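Local coordinates for protein esterase A (PDB 5GKV) that probably hydrolyses ester substrates as a serine hydrolase of the beta-lactamase and penicillin-binding protein clan, at residues Gly344-Val356 against Asp372-Leu386. Residues are numbered along the deposited sequence; the frame is centred on the assembly and turned at random.
Sequences GGSCAFADPTRGV and DPRSVRLIEAAYASL
Tyr383, near the end of helix 373-384, reaches strand 347-351 and donates a hydrogen bond from its hydroxyl to Asp351, Tyr383 OH to Asp351 OD2 2.6 Å. The carboxylate oxygen lies at the edge of the phenol ring, near its plane, and accepts on its anti lone pair, with carboxylate and ring planes 31° apart. Thr334 is a second partner of OD2, while OD1 is met from above the carboxylate plane by the backbone N of Arg354, closing an Asx motif in the turn. Val356 CG2 packs 3.6 Å from Tyr383 CZ, and the Phe349 ring slides past Tyr383, Phe349 CE2 to Tyr383 CE1 4.0 Å. Bent at chi2 and chi3, the Arg354 side chain folds back so that the edge of the Tyr383 ring sits over one guanidinium face; Arg354 NH2 meets Leu386 CD1.

Toward the start of the helix, Phe349 and Ile379 approach from opposite directions, Phe349 CE1 to Ile379 CD1 3.5 Å. In Ile379, CG1 anti to the carbonyl carbon (chi1 -65°) and an extended chi2 carry CD1 out to Phe349 and to Cys347 SG, which touches Ser375 CB too. At the far end Asp372 CB packs on Gly345 CA at 3.7 Å. A water bridges Gly345 O and Asp372 N. Asp372 is the N-cap: OD1 accepts from Arg374 N, and the Arg374 guanidinium grips both carboxylate oxygens side-on through NE and NH2. Arg374 NH1 makes a salt bridge with Glu40 and a hydrogen bond to Lys364 O.

Strand and helix run at 31°, their axes 10.4 Å apart. A G1 beta bulge, with Gly355 and Val356 both facing Asp351, leads into strand 356-362, and the C-terminal helix lies against the antiparallel sheet, as in the alpha/beta domain of serine beta-lactamases and penicillin-binding proteins.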
loop_
_atom_site.group_PDB
_atom_site.type_symbol
_atom_site.label_atom_id
_atom_site.label_comp_id
_atom_site.label_asym_id
_atom_site.label_seq_id
_atom_site.Cartn_x
_atom_site.Cartn_y
_atom_site.Cartn_z
ATOM N N GLY A 344 -1.659 8.523 6.857
ATOM C CA GLY A 344 -2.774 9.442 6.896
ATOM C C GLY A 344 -4.141 8.786 6.883
ATOM O O GLY A 344 -5.126 9.439 7.254
ATOM N N GLY A 345 -4.237 7.523 6.467
ATOM C CA GLY A 345 -5.472 6.798 6.708
ATOM C C GLY A 345 -6.035 5.970 5.567
ATOM O O GLY A 345 -6.992 5.232 5.795
ATOM N N SER A 346 -5.470 6.059 4.358
ATOM C CA SER A 346 -5.977 5.242 3.257
ATOM C C SER A 346 -5.707 3.753 3.501
ATOM O O SER A 346 -4.840 3.366 4.291
ATOM C CB SER A 346 -5.349 5.675 1.924
ATOM O OG SER A 346 -3.981 5.271 1.811
ATOM N N CYS A 347 -6.459 2.905 2.800
ATOM C CA CYS A 347 -6.196 1.472 2.888
ATOM C C CYS A 347 -6.881 0.765 1.729
ATOM O O CYS A 347 -7.800 1.301 1.101
ATOM C CB CYS A 347 -6.679 0.880 4.221
ATOM S SG CYS A 347 -8.500 0.737 4.328
ATOM N N ALA A 348 -6.431 -0.462 1.474
ATOM C CA ALA A 348 -7.115 -1.359 0.554
ATOM C C ALA A 348 -6.926 -2.779 1.067
ATOM O O ALA A 348 -5.845 -3.121 1.559
ATOM C CB ALA A 348 -6.586 -1.218 -0.875
ATOM N N PHE A 349 -7.976 -3.595 0.976
ATOM C CA PHE A 349 -7.887 -4.941 1.530
ATOM C C PHE A 349 -8.680 -5.918 0.673
ATOM O O PHE A 349 -9.595 -5.536 -0.067
ATOM C CB PHE A 349 -8.412 -4.984 2.969
ATOM C CG PHE A 349 -9.913 -4.840 3.049
ATOM C CD1 PHE A 349 -10.505 -3.584 2.972
ATOM C CD2 PHE A 349 -10.728 -5.961 3.141
ATOM C CE1 PHE A 349 -11.899 -3.448 3.013
ATOM C CE2 PHE A 349 -12.123 -5.832 3.179
ATOM C CZ PHE A 349 -12.700 -4.584 3.124
ATOM N N ALA A 350 -8.353 -7.202 0.846
ATOM C CA ALA A 350 -9.055 -8.315 0.227
ATOM C C ALA A 350 -9.403 -9.344 1.291
ATOM O O ALA A 350 -8.620 -9.576 2.216
ATOM C CB ALA A 350 -8.204 -8.991 -0.865
ATOM N N ASP A 351 -10.563 -9.975 1.148
ATOM C CA ASP A 351 -10.997 -11.046 2.042
ATOM C C ASP A 351 -11.370 -12.232 1.163
ATOM O O ASP A 351 -12.502 -12.324 0.671
ATOM C CB ASP A 351 -12.160 -10.586 2.917
ATOM C CG ASP A 351 -12.670 -11.667 3.850
ATOM O OD1 ASP A 351 -12.207 -12.842 3.767
ATOM O OD2 ASP A 351 -13.564 -11.336 4.659
ATOM N N PRO A 352 -10.430 -13.154 0.920
ATOM C CA PRO A 352 -10.757 -14.301 0.054
ATOM C C PRO A 352 -11.793 -15.221 0.661
ATOM O O PRO A 352 -12.475 -15.924 -0.089
ATOM C CB PRO A 352 -9.411 -15.021 -0.116
ATOM C CG PRO A 352 -8.383 -13.981 0.175
ATOM C CD PRO A 352 -8.999 -13.095 1.245
ATOM N N THR A 353 -11.924 -15.242 1.993
ATOM C CA THR A 353 -12.870 -16.150 2.634
ATOM C C THR A 353 -14.310 -15.733 2.367
ATOM O O THR A 353 -15.166 -16.579 2.087
ATOM C CB THR A 353 -12.606 -16.201 4.134
ATOM O OG1 THR A 353 -11.271 -16.671 4.362
ATOM C CG2 THR A 353 -13.589 -17.123 4.821
ATOM N N ARG A 354 -14.600 -14.436 2.463
ATOM C CA ARG A 354 -15.938 -13.919 2.203
ATOM C C ARG A 354 -16.115 -13.432 0.767
ATOM O O ARG A 354 -17.239 -13.115 0.371
ATOM C CB ARG A 354 -16.261 -12.779 3.180
ATOM C CG ARG A 354 -15.967 -13.087 4.651
ATOM C CD ARG A 354 -17.071 -13.898 5.286
ATOM N NE ARG A 354 -18.335 -13.170 5.323
ATOM C CZ ARG A 354 -18.741 -12.420 6.343
ATOM N NH1 ARG A 354 -17.983 -12.285 7.429
ATOM N NH2 ARG A 354 -19.916 -11.804 6.278
ATOM N N GLY A 355 -15.044 -13.355 -0.021
ATOM C CA GLY A 355 -15.163 -12.870 -1.386
ATOM C C GLY A 355 -15.308 -11.364 -1.537
ATOM O O GLY A 355 -15.730 -10.902 -2.599
ATOM N N VAL A 356 -14.948 -10.575 -0.525
ATOM C CA VAL A 356 -15.172 -9.133 -0.581
ATOM C C VAL A 356 -13.830 -8.408 -0.571
ATOM O O VAL A 356 -12.786 -8.972 -0.236
ATOM C CB VAL A 356 -16.071 -8.635 0.573
ATOM C CG1 VAL A 356 -17.384 -9.404 0.594
ATOM C CG2 VAL A 356 -15.363 -8.764 1.915
ATOM N N ASP A 372 -6.880 3.734 10.802
ATOM C CA ASP A 372 -7.564 5.008 10.952
ATOM C C ASP A 372 -9.049 4.724 11.148
ATOM O O ASP A 372 -9.638 3.993 10.340
ATOM C CB ASP A 372 -7.347 5.882 9.716
ATOM C CG ASP A 372 -7.965 7.256 9.853
ATOM O OD1 ASP A 372 -9.215 7.375 9.860
ATOM O OD2 ASP A 372 -7.183 8.231 9.964
ATOM N N PRO A 373 -9.684 5.261 12.197
ATOM C CA PRO A 373 -11.069 4.865 12.484
ATOM C C PRO A 373 -12.061 5.238 11.398
ATOM O O PRO A 373 -13.109 4.593 11.323
ATOM C CB PRO A 373 -11.391 5.596 13.799
ATOM C CG PRO A 373 -10.374 6.682 13.897
ATOM C CD PRO A 373 -9.133 6.118 13.262
ATOM N N ARG A 374 -11.790 6.265 10.578
ATOM C CA ARG A 374 -12.695 6.552 9.460
ATOM C C ARG A 374 -12.827 5.333 8.550
ATOM O O ARG A 374 -13.940 4.948 8.155
ATOM C CB ARG A 374 -12.200 7.776 8.675
ATOM C CG ARG A 374 -12.178 9.088 9.511
ATOM C CD ARG A 374 -11.445 10.206 8.772
ATOM N NE ARG A 374 -10.003 9.928 8.657
ATOM C CZ ARG A 374 -9.166 10.630 7.895
ATOM N NH1 ARG A 374 -9.620 11.634 7.145
ATOM N NH2 ARG A 374 -7.877 10.319 7.877
ATOM N N SER A 375 -11.709 4.674 8.249
ATOM C CA SER A 375 -11.748 3.503 7.375
ATOM C C SER A 375 -12.308 2.288 8.105
ATOM O O SER A 375 -13.105 1.532 7.534
ATOM C CB SER A 375 -10.346 3.204 6.814
ATOM O OG SER A 375 -9.446 2.700 7.799
ATOM N N VAL A 376 -11.933 2.116 9.377
ATOM C CA VAL A 376 -12.368 0.939 10.131
ATOM C C VAL A 376 -13.886 0.936 10.290
ATOM O O VAL A 376 -14.542 -0.096 10.086
ATOM C CB VAL A 376 -11.644 0.879 11.486
ATOM C CG1 VAL A 376 -12.126 -0.312 12.294
ATOM C CG2 VAL A 376 -10.120 0.799 11.266
ATOM N N ARG A 377 -14.468 2.085 10.643
ATOM C CA ARG A 377 -15.919 2.161 10.816
ATOM C C ARG A 377 -16.645 1.834 9.517
ATOM O O ARG A 377 -17.709 1.202 9.533
ATOM C CB ARG A 377 -16.336 3.555 11.289
ATOM C CG ARG A 377 -15.939 3.927 12.712
ATOM C CD ARG A 377 -16.643 5.248 13.133
ATOM N NE ARG A 377 -16.086 6.426 12.456
ATOM C CZ ARG A 377 -15.079 7.152 12.939
ATOM N NH1 ARG A 377 -14.538 6.835 14.115
ATOM N NH2 ARG A 377 -14.625 8.207 12.266
ATOM N N LEU A 378 -16.105 2.285 8.378
ATOM C CA LEU A 378 -16.744 2.011 7.090
ATOM C C LEU A 378 -16.708 0.522 6.764
ATOM O O LEU A 378 -17.721 -0.062 6.352
ATOM C CB LEU A 378 -16.061 2.817 5.971
ATOM C CG LEU A 378 -16.346 4.326 5.985
ATOM C CD1 LEU A 378 -15.384 5.084 5.051
ATOM C CD2 LEU A 378 -17.827 4.598 5.600
ATOM N N ILE A 379 -15.548 -0.108 6.954
ATOM C CA ILE A 379 -15.411 -1.532 6.660
ATOM C C ILE A 379 -16.296 -2.349 7.592
ATOM O O ILE A 379 -16.921 -3.333 7.181
ATOM C CB ILE A 379 -13.929 -1.947 6.754
ATOM C CG1 ILE A 379 -13.117 -1.241 5.647
ATOM C CG2 ILE A 379 -13.766 -3.465 6.647
ATOM C CD1 ILE A 379 -11.601 -1.324 5.840
ATOM N N GLU A 380 -16.370 -1.952 8.859
ATOM C CA GLU A 380 -17.213 -2.689 9.796
ATOM C C GLU A 380 -18.686 -2.554 9.422
ATOM O O GLU A 380 -19.440 -3.535 9.473
ATOM C CB GLU A 380 -16.928 -2.206 11.226
ATOM C CG GLU A 380 -15.512 -2.629 11.665
ATOM C CD GLU A 380 -15.162 -2.246 13.095
ATOM O OE1 GLU A 380 -15.796 -1.317 13.637
ATOM O OE2 GLU A 380 -14.251 -2.883 13.680
ATOM N N ALA A 381 -19.104 -1.370 8.977
ATOM C CA ALA A 381 -20.475 -1.212 8.502
ATOM C C ALA A 381 -20.746 -2.060 7.267
ATOM O O ALA A 381 -21.851 -2.605 7.100
ATOM C CB ALA A 381 -20.766 0.260 8.193
ATOM N N ALA A 382 -19.766 -2.153 6.364
ATOM C CA ALA A 382 -19.969 -2.959 5.167
ATOM C C ALA A 382 -20.151 -4.426 5.539
ATOM O O ALA A 382 -21.067 -5.094 5.042
ATOM C CB ALA A 382 -18.791 -2.777 4.207
ATOM N N TYR A 383 -19.289 -4.941 6.430
ATOM C CA TYR A 383 -19.419 -6.336 6.850
ATOM C C TYR A 383 -20.721 -6.579 7.608
ATOM O O TYR A 383 -21.322 -7.653 7.478
ATOM C CB TYR A 383 -18.225 -6.754 7.711
ATOM C CG TYR A 383 -17.052 -7.283 6.911
ATOM C CD1 TYR A 383 -16.006 -6.437 6.533
ATOM C CD2 TYR A 383 -16.978 -8.629 6.547
ATOM C CE1 TYR A 383 -14.923 -6.921 5.797
ATOM C CE2 TYR A 383 -15.902 -9.118 5.819
ATOM C CZ TYR A 383 -14.881 -8.254 5.448
ATOM O OH TYR A 383 -13.813 -8.729 4.733
ATOM N N ALA A 384 -21.160 -5.612 8.426
ATOM C CA ALA A 384 -22.416 -5.773 9.156
ATOM C C ALA A 384 -23.624 -5.757 8.229
ATOM O O ALA A 384 -24.731 -6.103 8.660
ATOM C CB ALA A 384 -22.573 -4.676 10.214
ATOM N N SER A 385 -23.438 -5.354 6.975
ATOM C CA SER A 385 -24.500 -5.348 5.984
ATOM C C SER A 385 -24.602 -6.660 5.223
ATOM O O SER A 385 -25.566 -6.851 4.472
ATOM C CB SER A 385 -24.281 -4.199 4.993
ATOM O OG SER A 385 -24.312 -2.953 5.677
ATOM N N LEU A 386 -23.635 -7.551 5.392
ATOM C CA LEU A 386 -23.602 -8.799 4.629
ATOM C C LEU A 386 -24.559 -9.808 5.249
ATOM O O LEU A 386 -25.175 -10.589 4.528
ATOM C CB LEU A 386 -22.176 -9.372 4.585
ATOM C CG LEU A 386 -21.154 -8.473 3.867
ATOM C CD1 LEU A 386 -19.736 -8.997 3.994
ATOM C CD2 LEU A 386 -21.520 -8.319 2.412
HETATM O O HOH W 1 -5.903 3.421 7.883
#